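Long-range contact in glucose-6-phosphate isomerase (Plasmodium falciparum, PDB 3QKI), which probably interconverts alpha-D-glucose 6-phosphate and beta-D-fructose 6-phosphate, the isomerase step near the start of glycolysis: residues S389-K402 against H412-G424. Sequence-based numbering, arbitrary orientation.
Sequences SAHIQQLSMESNGK and HYNTCQVYFGEPG
The ring of Y419 turns one face to S396 of helix 389-400: S396 CB stands 3.7 Å from the ring centroid, 20° off the normal, a CH-pi contact. This is the second half of a beta-alpha-beta unit, in which helix 388-400 follows strand 375-380 and packs against strand 418-420, outermost of its sheet within this chain, running antiparallel to it. I392 reaches the same ring obliquely through its CG2 branch. S396 OG, anti to its own carbonyl carbon (chi1 -56°), bonds back to I392 O and shares a water with Y419 OH. Q393, extended beyond CG, gives NE2 to Y419 O (2.8 Å), the oxygen lying in the amide plane. M397, bent at its last torsion, brings SD to Y419 N (3.5 Å) for a weak but straight hydrogen bond; both polar backbone atoms of Y419 are thus met by helix side chains. Q394 and E398, which bind beta-D-fructose 6-phosphate, make no contact with the strand segment; the second subunit packs against both. Past V418, C416 lays SG alongside the S396 carbonyl, while its N donates to N400 O (3.0 Å) from above the carbonyl plane. Where the helix ends in an inverse gamma turn centred on G401, T415 OG1 donates to K402 O at 2.7 Å, in the carbonyl plane.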
loop_
_atom_site.group_PDB
_atom_site.type_symbol
_atom_site.label_atom_id
_atom_site.label_comp_id
_atom_site.label_asym_id
_atom_site.label_seq_id
_atom_site.Cartn_x
_atom_site.Cartn_y
_atom_site.Cartn_z
ATOM N N SER A 389 -5.113 -0.993 -5.841
ATOM C CA SER A 389 -5.369 -0.228 -4.599
ATOM C C SER A 389 -4.687 1.155 -4.615
ATOM O O SER A 389 -5.324 2.140 -4.228
ATOM C CB SER A 389 -4.864 -1.033 -3.399
ATOM O OG SER A 389 -5.042 -0.375 -2.162
ATOM N N ALA A 390 -3.409 1.235 -5.052
ATOM C CA ALA A 390 -2.659 2.494 -5.119
ATOM C C ALA A 390 -3.344 3.465 -6.081
ATOM O O ALA A 390 -3.403 4.659 -5.795
ATOM C CB ALA A 390 -1.215 2.239 -5.542
ATOM N N HIS A 391 -3.870 2.961 -7.211
ATOM C CA HIS A 391 -4.620 3.797 -8.160
ATOM C C HIS A 391 -5.973 4.233 -7.532
ATOM O O HIS A 391 -6.277 5.430 -7.542
ATOM C CB HIS A 391 -4.874 3.073 -9.508
ATOM C CG HIS A 391 -5.780 3.864 -10.415
ATOM N ND1 HIS A 391 -5.519 5.200 -10.713
ATOM C CD2 HIS A 391 -6.943 3.507 -11.003
ATOM C CE1 HIS A 391 -6.494 5.586 -11.517
ATOM N NE2 HIS A 391 -7.381 4.610 -11.713
ATOM N N ILE A 392 -6.749 3.282 -6.975
ATOM C CA ILE A 392 -8.030 3.572 -6.308
ATOM C C ILE A 392 -7.866 4.601 -5.179
ATOM O O ILE A 392 -8.720 5.464 -5.040
ATOM C CB ILE A 392 -8.815 2.284 -5.890
ATOM C CG1 ILE A 392 -9.111 1.409 -7.124
ATOM C CG2 ILE A 392 -10.116 2.609 -5.117
ATOM C CD1 ILE A 392 -9.758 2.167 -8.359
ATOM N N GLN A 393 -6.748 4.564 -4.447
ATOM C CA GLN A 393 -6.418 5.547 -3.398
ATOM C C GLN A 393 -6.422 6.957 -3.924
ATOM O O GLN A 393 -7.097 7.792 -3.328
ATOM C CB GLN A 393 -5.042 5.261 -2.805
ATOM C CG GLN A 393 -5.095 4.521 -1.543
ATOM C CD GLN A 393 -3.715 4.404 -0.938
ATOM O OE1 GLN A 393 -2.684 4.655 -1.579
ATOM N NE2 GLN A 393 -3.677 4.025 0.326
ATOM N N GLN A 394 -5.692 7.252 -5.052
ATOM C CA GLN A 394 -5.725 8.601 -5.625
ATOM C C GLN A 394 -7.110 8.927 -6.207
ATOM O O GLN A 394 -7.666 9.986 -5.897
ATOM C CB GLN A 394 -4.642 8.838 -6.687
ATOM C CG GLN A 394 -4.827 10.236 -7.333
ATOM C CD GLN A 394 -3.902 10.575 -8.443
ATOM O OE1 GLN A 394 -3.510 9.729 -9.215
ATOM N NE2 GLN A 394 -3.544 11.846 -8.551
ATOM N N LEU A 395 -7.660 8.026 -7.044
ATOM C CA LEU A 395 -8.951 8.208 -7.699
ATOM C C LEU A 395 -10.032 8.591 -6.688
ATOM O O LEU A 395 -10.737 9.565 -6.902
ATOM C CB LEU A 395 -9.347 6.950 -8.499
ATOM C CG LEU A 395 -10.743 6.972 -9.177
ATOM C CD1 LEU A 395 -10.835 8.054 -10.242
ATOM C CD2 LEU A 395 -11.062 5.631 -9.794
ATOM N N SER A 396 -10.105 7.873 -5.555
ATOM C CA SER A 396 -11.103 8.138 -4.518
ATOM C C SER A 396 -10.748 9.343 -3.660
ATOM O O SER A 396 -11.540 10.273 -3.555
ATOM C CB SER A 396 -11.255 6.912 -3.619
ATOM O OG SER A 396 -11.581 5.793 -4.431
ATOM N N MET A 397 -9.578 9.285 -2.995
ATOM C CA MET A 397 -9.149 10.267 -2.018
ATOM C C MET A 397 -8.904 11.662 -2.543
ATOM O O MET A 397 -9.256 12.632 -1.871
ATOM C CB MET A 397 -7.982 9.738 -1.182
ATOM C CG MET A 397 -8.372 8.495 -0.391
ATOM S SD MET A 397 -7.048 7.656 0.453
ATOM C CE MET A 397 -6.718 8.778 1.835
ATOM N N GLU A 398 -8.299 11.779 -3.723
ATOM C CA GLU A 398 -8.047 13.096 -4.297
ATOM C C GLU A 398 -9.325 13.682 -4.880
ATOM O O GLU A 398 -9.504 14.894 -4.873
ATOM C CB GLU A 398 -6.869 13.050 -5.277
ATOM C CG GLU A 398 -6.388 14.420 -5.707
ATOM C CD GLU A 398 -5.236 14.378 -6.682
ATOM O OE1 GLU A 398 -5.452 13.967 -7.844
ATOM O OE2 GLU A 398 -4.108 14.745 -6.279
ATOM N N SER A 399 -10.246 12.838 -5.348
ATOM C CA SER A 399 -11.490 13.365 -5.901
ATOM C C SER A 399 -12.401 13.787 -4.768
ATOM O O SER A 399 -12.926 14.878 -4.781
ATOM C CB SER A 399 -12.239 12.308 -6.729
ATOM O OG SER A 399 -11.571 11.875 -7.901
ATOM N N ASN A 400 -12.600 12.898 -3.785
ATOM C CA ASN A 400 -13.610 13.095 -2.765
ATOM C C ASN A 400 -13.169 13.514 -1.357
ATOM O O ASN A 400 -14.026 13.651 -0.490
ATOM C CB ASN A 400 -14.613 11.915 -2.791
ATOM C CG ASN A 400 -15.396 11.787 -4.078
ATOM O OD1 ASN A 400 -15.353 12.642 -4.981
ATOM N ND2 ASN A 400 -16.103 10.695 -4.222
ATOM N N GLY A 401 -11.874 13.731 -1.151
ATOM C CA GLY A 401 -11.311 14.177 0.132
ATOM C C GLY A 401 -11.392 15.692 0.185
ATOM O O GLY A 401 -10.401 16.395 -0.008
ATOM N N LYS A 402 -12.615 16.199 0.335
ATOM C CA LYS A 402 -12.956 17.634 0.278
ATOM C C LYS A 402 -13.725 18.049 1.531
ATOM O O LYS A 402 -14.224 17.191 2.255
ATOM C CB LYS A 402 -13.825 17.908 -0.986
ATOM C CG LYS A 402 -13.204 17.465 -2.312
ATOM C CD LYS A 402 -12.053 18.388 -2.760
ATOM C CE LYS A 402 -11.144 17.754 -3.808
ATOM N NZ LYS A 402 -11.841 17.432 -5.078
ATOM N N HIS A 412 -19.205 19.814 7.354
ATOM C CA HIS A 412 -18.650 19.092 8.502
ATOM C C HIS A 412 -18.950 17.599 8.474
ATOM O O HIS A 412 -18.419 16.862 9.309
ATOM C CB HIS A 412 -19.083 19.765 9.822
ATOM C CG HIS A 412 -18.723 21.219 9.834
ATOM N ND1 HIS A 412 -17.431 21.646 10.166
ATOM C CD2 HIS A 412 -19.449 22.290 9.420
ATOM C CE1 HIS A 412 -17.438 22.963 9.995
ATOM N NE2 HIS A 412 -18.628 23.397 9.537
ATOM N N TYR A 413 -19.779 17.153 7.519
ATOM C CA TYR A 413 -20.111 15.741 7.407
ATOM C C TYR A 413 -18.958 14.978 6.728
ATOM O O TYR A 413 -18.012 15.586 6.199
ATOM C CB TYR A 413 -21.458 15.512 6.690
ATOM C CG TYR A 413 -21.591 16.184 5.337
ATOM C CD1 TYR A 413 -21.032 15.617 4.193
ATOM C CD2 TYR A 413 -22.349 17.345 5.186
ATOM C CE1 TYR A 413 -21.183 16.212 2.939
ATOM C CE2 TYR A 413 -22.539 17.927 3.930
ATOM C CZ TYR A 413 -21.920 17.381 2.818
ATOM O OH TYR A 413 -22.111 17.943 1.582
ATOM N N ASN A 414 -19.034 13.645 6.765
ATOM C CA ASN A 414 -18.019 12.773 6.201
ATOM C C ASN A 414 -17.904 12.899 4.694
ATOM O O ASN A 414 -18.912 12.913 3.997
ATOM C CB ASN A 414 -18.292 11.306 6.569
ATOM C CG ASN A 414 -18.089 10.981 8.023
ATOM O OD1 ASN A 414 -17.580 11.783 8.801
ATOM N ND2 ASN A 414 -18.487 9.782 8.417
ATOM N N THR A 415 -16.665 12.982 4.201
ATOM C CA THR A 415 -16.411 12.923 2.773
ATOM C C THR A 415 -15.705 11.605 2.493
ATOM O O THR A 415 -16.091 10.592 3.102
ATOM C CB THR A 415 -15.923 14.235 2.154
ATOM O OG1 THR A 415 -14.648 14.596 2.718
ATOM C CG2 THR A 415 -16.956 15.375 2.323
ATOM N N CYS A 416 -14.706 11.580 1.594
ATOM C CA CYS A 416 -14.069 10.307 1.234
ATOM C C CYS A 416 -13.440 9.568 2.393
ATOM O O CYS A 416 -12.766 10.173 3.235
ATOM C CB CYS A 416 -13.071 10.475 0.101
ATOM S SG CYS A 416 -12.580 8.919 -0.651
ATOM N N GLN A 417 -13.630 8.245 2.391
ATOM C CA GLN A 417 -13.007 7.342 3.353
ATOM C C GLN A 417 -11.499 7.245 3.072
ATOM O O GLN A 417 -11.035 7.624 1.988
ATOM C CB GLN A 417 -13.596 5.923 3.210
ATOM C CG GLN A 417 -15.065 5.793 3.590
ATOM C CD GLN A 417 -15.933 5.758 2.360
ATOM O OE1 GLN A 417 -15.780 6.568 1.452
ATOM N NE2 GLN A 417 -16.861 4.797 2.305
ATOM N N VAL A 418 -10.744 6.699 4.029
ATOM C CA VAL A 418 -9.332 6.379 3.819
ATOM C C VAL A 418 -9.368 5.020 3.090
ATOM O O VAL A 418 -9.991 4.081 3.572
ATOM C CB VAL A 418 -8.540 6.269 5.135
ATOM C CG1 VAL A 418 -7.207 5.587 4.895
ATOM C CG2 VAL A 418 -8.332 7.640 5.761
ATOM N N TYR A 419 -8.744 4.943 1.916
ATOM C CA TYR A 419 -8.669 3.707 1.139
ATOM C C TYR A 419 -7.302 3.092 1.335
ATOM O O TYR A 419 -6.290 3.804 1.350
ATOM C CB TYR A 419 -8.869 4.000 -0.350
ATOM C CG TYR A 419 -10.304 4.093 -0.778
ATOM C CD1 TYR A 419 -10.880 3.101 -1.562
ATOM C CD2 TYR A 419 -11.088 5.192 -0.426
ATOM C CE1 TYR A 419 -12.202 3.204 -1.999
ATOM C CE2 TYR A 419 -12.430 5.273 -0.805
ATOM C CZ TYR A 419 -12.973 4.291 -1.615
ATOM O OH TYR A 419 -14.279 4.399 -2.036
ATOM N N PHE A 420 -7.266 1.763 1.477
ATOM C CA PHE A 420 -6.015 1.032 1.629
ATOM C C PHE A 420 -6.258 -0.417 1.209
ATOM O O PHE A 420 -7.391 -0.806 0.896
ATOM C CB PHE A 420 -5.488 1.127 3.087
ATOM C CG PHE A 420 -6.222 0.242 4.070
ATOM C CD1 PHE A 420 -5.656 -0.956 4.518
ATOM C CD2 PHE A 420 -7.501 0.578 4.518
ATOM C CE1 PHE A 420 -6.344 -1.781 5.416
ATOM C CE2 PHE A 420 -8.193 -0.249 5.407
ATOM C CZ PHE A 420 -7.605 -1.416 5.859
ATOM N N GLY A 421 -5.202 -1.204 1.211
ATOM C CA GLY A 421 -5.325 -2.608 0.882
ATOM C C GLY A 421 -4.096 -3.227 0.279
ATOM O O GLY A 421 -3.168 -2.534 -0.148
ATOM N N GLU A 422 -4.117 -4.553 0.247
ATOM C CA GLU A 422 -3.119 -5.428 -0.346
ATOM C C GLU A 422 -3.885 -6.581 -0.964
ATOM O O GLU A 422 -4.957 -6.927 -0.457
ATOM C CB GLU A 422 -2.156 -5.981 0.729
ATOM C CG GLU A 422 -1.080 -4.986 1.174
ATOM C CD GLU A 422 -0.186 -4.366 0.109
ATOM O OE1 GLU A 422 0.099 -5.018 -0.924
ATOM O OE2 GLU A 422 0.279 -3.230 0.344
ATOM N N PRO A 423 -3.363 -7.205 -2.045
ATOM C CA PRO A 423 -4.085 -8.348 -2.637
ATOM C C PRO A 423 -4.218 -9.516 -1.667
ATOM O O PRO A 423 -3.351 -9.703 -0.832
ATOM C CB PRO A 423 -3.216 -8.775 -3.824
ATOM C CG PRO A 423 -2.254 -7.703 -4.027
ATOM C CD PRO A 423 -2.115 -6.899 -2.773
ATOM N N GLY A 424 -5.328 -10.239 -1.747
ATOM C CA GLY A 424 -5.511 -11.449 -0.962
ATOM C C GLY A 424 -4.699 -12.561 -1.626
ATOM O O GLY A 424 -4.563 -12.569 -2.861
HETATM O O HOH W 1 -2.736 0.219 -1.188
HETATM O O HOH W 2 -13.763 3.843 -4.839
#